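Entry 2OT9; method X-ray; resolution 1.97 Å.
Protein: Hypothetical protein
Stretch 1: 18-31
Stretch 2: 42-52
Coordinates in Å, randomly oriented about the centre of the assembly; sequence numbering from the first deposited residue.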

# COMPACT_ATOMS: atom_id res chain seq x y z
N ASP A 18 11.77 -12.77 3.71
CA ASP A 18 11.49 -12.53 5.12
C ASP A 18 10.34 -13.39 5.64
O ASP A 18 10.37 -13.86 6.78
CB ASP A 18 11.17 -11.05 5.35
CG ASP A 18 12.40 -10.16 5.19
OD1 ASP A 18 13.53 -10.69 5.14
OD2 ASP A 18 12.22 -8.92 5.10
N ARG A 19 9.34 -13.63 4.79
CA ARG A 19 8.17 -14.42 5.18
C ARG A 19 8.11 -15.81 4.56
O ARG A 19 7.28 -16.62 4.95
CB ARG A 19 6.88 -13.66 4.86
CG ARG A 19 6.66 -12.47 5.77
CD ARG A 19 5.49 -11.66 5.32
NE ARG A 19 5.08 -10.76 6.39
CZ ARG A 19 3.90 -10.17 6.45
NH1 ARG A 19 2.99 -10.38 5.49
NH2 ARG A 19 3.61 -9.38 7.48
N GLY A 20 9.00 -16.08 3.61
CA GLY A 20 9.00 -17.36 2.92
C GLY A 20 7.77 -17.43 2.03
O GLY A 20 7.06 -18.44 2.04
N VAL A 21 7.50 -16.35 1.31
CA VAL A 21 6.37 -16.30 0.40
C VAL A 21 6.89 -16.17 -1.03
O VAL A 21 7.65 -15.25 -1.34
CB VAL A 21 5.41 -15.11 0.74
CG1 VAL A 21 4.26 -15.06 -0.25
CG2 VAL A 21 4.89 -15.26 2.15
N TYR A 22 6.48 -17.10 -1.89
CA TYR A 22 6.92 -17.17 -3.28
C TYR A 22 5.68 -17.42 -4.14
O TYR A 22 5.11 -18.52 -4.11
CB TYR A 22 7.90 -18.34 -3.48
CG TYR A 22 9.11 -18.30 -2.57
CD1 TYR A 22 10.33 -17.85 -3.03
CD2 TYR A 22 9.02 -18.72 -1.24
CE1 TYR A 22 11.46 -17.83 -2.21
CE2 TYR A 22 10.13 -18.68 -0.39
CZ TYR A 22 11.35 -18.23 -0.89
OH TYR A 22 12.47 -18.20 -0.08
N GLU A 23 5.25 -16.39 -4.87
CA GLU A 23 4.00 -16.45 -5.65
C GLU A 23 4.15 -15.70 -6.96
O GLU A 23 4.89 -14.72 -7.04
CB GLU A 23 2.85 -15.78 -4.88
CG GLU A 23 2.60 -16.26 -3.46
CD GLU A 23 1.81 -17.56 -3.38
OE1 GLU A 23 1.65 -18.26 -4.41
OE2 GLU A 23 1.34 -17.88 -2.26
N SER A 24 3.46 -16.18 -7.99
CA SER A 24 3.14 -15.39 -9.19
C SER A 24 1.65 -15.13 -9.15
O SER A 24 0.84 -16.06 -9.08
CB SER A 24 3.49 -16.14 -10.48
OG SER A 24 4.88 -16.17 -10.68
N VAL A 25 1.30 -13.85 -9.17
CA VAL A 25 -0.07 -13.40 -8.99
C VAL A 25 -0.44 -12.40 -10.09
O VAL A 25 0.42 -11.67 -10.59
CB VAL A 25 -0.24 -12.71 -7.59
CG1 VAL A 25 -1.67 -12.21 -7.39
CG2 VAL A 25 0.10 -13.67 -6.48
N LYS A 26 -1.71 -12.40 -10.47
CA LYS A 26 -2.27 -11.41 -11.37
C LYS A 26 -3.43 -10.73 -10.66
O LYS A 26 -4.22 -11.38 -9.98
CB LYS A 26 -2.76 -12.07 -12.66
CG LYS A 26 -1.63 -12.61 -13.52
CD LYS A 26 -2.09 -12.87 -14.92
CE LYS A 26 -1.01 -13.55 -15.73
NZ LYS A 26 -1.53 -13.92 -17.08
N GLN A 27 -3.51 -9.41 -10.79
CA GLN A 27 -4.62 -8.64 -10.26
C GLN A 27 -5.08 -7.64 -11.29
O GLN A 27 -4.26 -7.06 -11.99
CB GLN A 27 -4.20 -7.87 -9.00
CG GLN A 27 -4.13 -8.70 -7.74
CD GLN A 27 -5.50 -9.13 -7.25
OE1 GLN A 27 -5.67 -10.25 -6.77
NE2 GLN A 27 -6.49 -8.25 -7.39
N THR A 28 -6.39 -7.44 -11.37
CA THR A 28 -6.96 -6.35 -12.14
C THR A 28 -7.21 -5.18 -11.18
O THR A 28 -7.71 -5.38 -10.07
CB THR A 28 -8.24 -6.79 -12.87
OG1 THR A 28 -7.90 -7.74 -13.90
CG2 THR A 28 -8.95 -5.60 -13.52
N ILE A 29 -6.82 -3.98 -11.59
CA ILE A 29 -6.98 -2.80 -10.74
C ILE A 29 -7.67 -1.67 -11.50
O ILE A 29 -7.32 -1.36 -12.64
CB ILE A 29 -5.64 -2.28 -10.20
CG1 ILE A 29 -4.85 -3.40 -9.53
CG2 ILE A 29 -5.86 -1.14 -9.20
CD1 ILE A 29 -3.50 -3.53 -10.09
N ALA A 30 -8.69 -1.10 -10.87
CA ALA A 30 -9.38 0.06 -11.40
C ALA A 30 -8.70 1.31 -10.84
O ALA A 30 -8.53 1.46 -9.62
CB ALA A 30 -10.84 0.02 -11.01
N ARG A 31 -8.29 2.19 -11.74
CA ARG A 31 -7.66 3.43 -11.36
C ARG A 31 -8.66 4.58 -11.51
O ARG A 31 -9.06 4.92 -12.61
CB ARG A 31 -6.45 3.67 -12.24
CG ARG A 31 -5.62 4.81 -11.80
CD ARG A 31 -4.63 5.12 -12.89
NE ARG A 31 -4.14 6.46 -12.74
CZ ARG A 31 -3.35 7.08 -13.60
NH1 ARG A 31 -2.94 6.47 -14.70
NH2 ARG A 31 -2.98 8.33 -13.35
N VAL A 42 1.89 3.14 -4.95
CA VAL A 42 1.96 2.86 -3.51
C VAL A 42 1.00 1.71 -3.14
O VAL A 42 1.37 0.83 -2.35
CB VAL A 42 1.68 4.12 -2.66
CG1 VAL A 42 1.84 3.79 -1.18
CG2 VAL A 42 2.71 5.24 -3.01
N ARG A 43 -0.20 1.69 -3.71
CA ARG A 43 -1.12 0.55 -3.49
C ARG A 43 -0.51 -0.78 -3.95
O ARG A 43 -0.69 -1.81 -3.29
CB ARG A 43 -2.45 0.78 -4.21
CG ARG A 43 -3.29 1.88 -3.57
CD ARG A 43 -4.79 1.59 -3.75
NE ARG A 43 -5.20 1.64 -5.15
CZ ARG A 43 -6.37 1.18 -5.60
NH1 ARG A 43 -6.66 1.28 -6.90
NH2 ARG A 43 -7.24 0.62 -4.76
N LEU A 44 0.19 -0.77 -5.09
CA LEU A 44 0.85 -1.99 -5.59
C LEU A 44 1.99 -2.46 -4.68
O LEU A 44 2.17 -3.67 -4.45
CB LEU A 44 1.41 -1.80 -7.02
CG LEU A 44 0.44 -1.33 -8.11
CD1 LEU A 44 1.18 -1.25 -9.46
CD2 LEU A 44 -0.77 -2.21 -8.20
N LEU A 45 2.77 -1.51 -4.15
CA LEU A 45 3.82 -1.86 -3.18
C LEU A 45 3.19 -2.47 -1.93
O LEU A 45 3.70 -3.45 -1.41
CB LEU A 45 4.61 -0.60 -2.78
CG LEU A 45 5.61 -0.06 -3.80
CD1 LEU A 45 6.14 1.31 -3.34
CD2 LEU A 45 6.74 -1.06 -4.02
N ALA A 46 2.09 -1.88 -1.44
CA ALA A 46 1.39 -2.42 -0.25
C ALA A 46 0.90 -3.85 -0.50
O ALA A 46 0.98 -4.71 0.38
CB ALA A 46 0.19 -1.50 0.12
N TYR A 47 0.35 -4.08 -1.68
CA TYR A 47 -0.11 -5.41 -2.07
C TYR A 47 1.00 -6.45 -1.96
O TYR A 47 0.78 -7.53 -1.40
CB TYR A 47 -0.69 -5.39 -3.51
CG TYR A 47 -1.34 -6.70 -3.89
CD1 TYR A 47 -2.62 -7.03 -3.43
CD2 TYR A 47 -0.67 -7.63 -4.68
CE1 TYR A 47 -3.20 -8.24 -3.75
CE2 TYR A 47 -1.24 -8.84 -5.02
CZ TYR A 47 -2.51 -9.14 -4.55
OH TYR A 47 -3.09 -10.34 -4.86
N ALA A 48 2.18 -6.14 -2.52
CA ALA A 48 3.33 -7.05 -2.47
C ALA A 48 3.82 -7.21 -1.02
O ALA A 48 4.11 -8.32 -0.56
CB ALA A 48 4.47 -6.54 -3.37
N PHE A 49 3.86 -6.09 -0.29
CA PHE A 49 4.47 -6.03 1.03
C PHE A 49 3.63 -6.76 2.10
O PHE A 49 4.18 -7.29 3.07
CB PHE A 49 4.69 -4.57 1.42
CG PHE A 49 5.60 -4.39 2.60
CD1 PHE A 49 6.92 -4.82 2.56
CD2 PHE A 49 5.13 -3.75 3.75
CE1 PHE A 49 7.79 -4.64 3.66
CE2 PHE A 49 5.99 -3.55 4.85
CZ PHE A 49 7.31 -4.00 4.81
N TRP A 50 2.32 -6.79 1.90
CA TRP A 50 1.44 -7.51 2.82
C TRP A 50 0.63 -8.60 2.14
O TRP A 50 -0.45 -8.94 2.62
CB TRP A 50 0.52 -6.53 3.55
CG TRP A 50 1.22 -5.73 4.60
CD1 TRP A 50 1.72 -6.20 5.79
CD2 TRP A 50 1.49 -4.33 4.57
NE1 TRP A 50 2.29 -5.18 6.49
CE2 TRP A 50 2.14 -4.01 5.78
CE3 TRP A 50 1.23 -3.31 3.64
CZ2 TRP A 50 2.55 -2.69 6.09
CZ3 TRP A 50 1.62 -2.00 3.95
CH2 TRP A 50 2.27 -1.70 5.16
N TYR A 51 1.17 -9.15 1.06
CA TYR A 51 0.50 -10.18 0.27
C TYR A 51 -0.13 -11.31 1.09
O TYR A 51 0.50 -11.86 2.00
CB TYR A 51 1.43 -10.79 -0.79
CG TYR A 51 0.67 -11.83 -1.58
CD1 TYR A 51 -0.25 -11.44 -2.57
CD2 TYR A 51 0.78 -13.19 -1.27
CE1 TYR A 51 -1.00 -12.41 -3.26
CE2 TYR A 51 0.04 -14.14 -1.94
CZ TYR A 51 -0.85 -13.74 -2.93
OH TYR A 51 -1.58 -14.72 -3.58
N ASN A 52 -1.37 -11.67 0.72
CA ASN A 52 -2.12 -12.79 1.28
C ASN A 52 -3.11 -13.15 0.15
O ASN A 52 -3.51 -12.26 -0.62
CB ASN A 52 -2.86 -12.29 2.54
CG ASN A 52 -3.56 -13.37 3.29
OD1 ASN A 52 -4.70 -13.74 2.97
ND2 ASN A 52 -2.90 -13.90 4.32
O HOH W 1 2.92 -11.58 3.05
O HOH W 2 0.08 -9.93 5.37

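Strand 21-31 runs roughly antiparallel to helix 42-49, with an angle of 151° between their N-to-C directions and a closest axial approach of 11.7 Å. That spacing leaves room for side chains between the two backbones, and the contact, which buries 495 Å² over both sides, is made largely by them. The CA register follows the same order: Val-21 lies nearest Tyr-51, Val-25 nearest Ala-48 and Ile-29 nearest Leu-44, so that walking up the strand means walking back down the helix.

The first contact comes from Arg-19, in the loop before the strand. Its extended side chain (chi2 173°, chi3 165°) carries the guanidinium to the end of the helix, where Phe-49 O lies over one face, 4.1 Å from Arg-19 NH1. A carbonyl over the face is out of line with the N-H bonds, and the link to the backbone is instead made by water. Arg-19 NH1 donates to water 1 at 2.7 Å, which in turn donates to Tyr-51 O at 2.7 Å; Arg-19 NH1 also donates to water 2 at 2.9 Å, and water 2 donates to Trp-50 O at 3.0 Å. Both carbonyls belong to residues beyond the helix, Trp-50 being the first to leave helical phi/psi. Arg-19 NH2 also comes within 4.1 Å of Trp-50 CD1, at an oblique angle to the indole.

From Val-21 onward the strand alternates. Val-21, Glu-23, Val-25, Gln-27 and Ile-29 direct CA-to-CB toward the second stretch, whereas Ser-24 and Lys-26 point away. Tyr-51 receives the first three of the inward residues. Its CA-to-CB bond points sideways, but with chi1 at -179° the ring comes nearer the strand, and 87 Å² of the residue is covered, the largest share in the contact. Val-21 CG1 is 4.1 Å from Tyr-51 CD2, and Glu-23 CG is 3.7 Å from Tyr-51 CE2, so Glu-23 meets the ring through a methylene carbon. Val-25 CG2 packs 3.6 Å from Tyr-51 CE1.

Val-25 also bridges two aromatic residues. While CG2 meets Tyr-51, Val-25 CG1 lies at the edge of the Tyr-47 ring, near its plane, 3.5 Å from Tyr-47 OH and 4.1 Å from Tyr-47 CE2. Gln-27 follows with its own approach to Tyr-47: chi1 and chi2 are both m, and Gln-27 OE1 stands 3.2 Å from Tyr-47 OH, a close polar approach whose geometry leaves its bonding undecided.

Ile-29 is buried and touches two helix residues. Ile-29 CD1 packs 3.6 Å from Leu-44 CD2, and Ile-29 CG2 lies 3.4 Å from Arg-43 NH1, oblique to the guanidinium. Ala-30 turns its CB away, yet its backbone takes part: Arg-43 NH1 donates to Ala-30 O at 3.3 Å. The acceptor sits near the guanidinium plane, but the N-H...acceptor angle of 125° makes this a weak hydrogen bond.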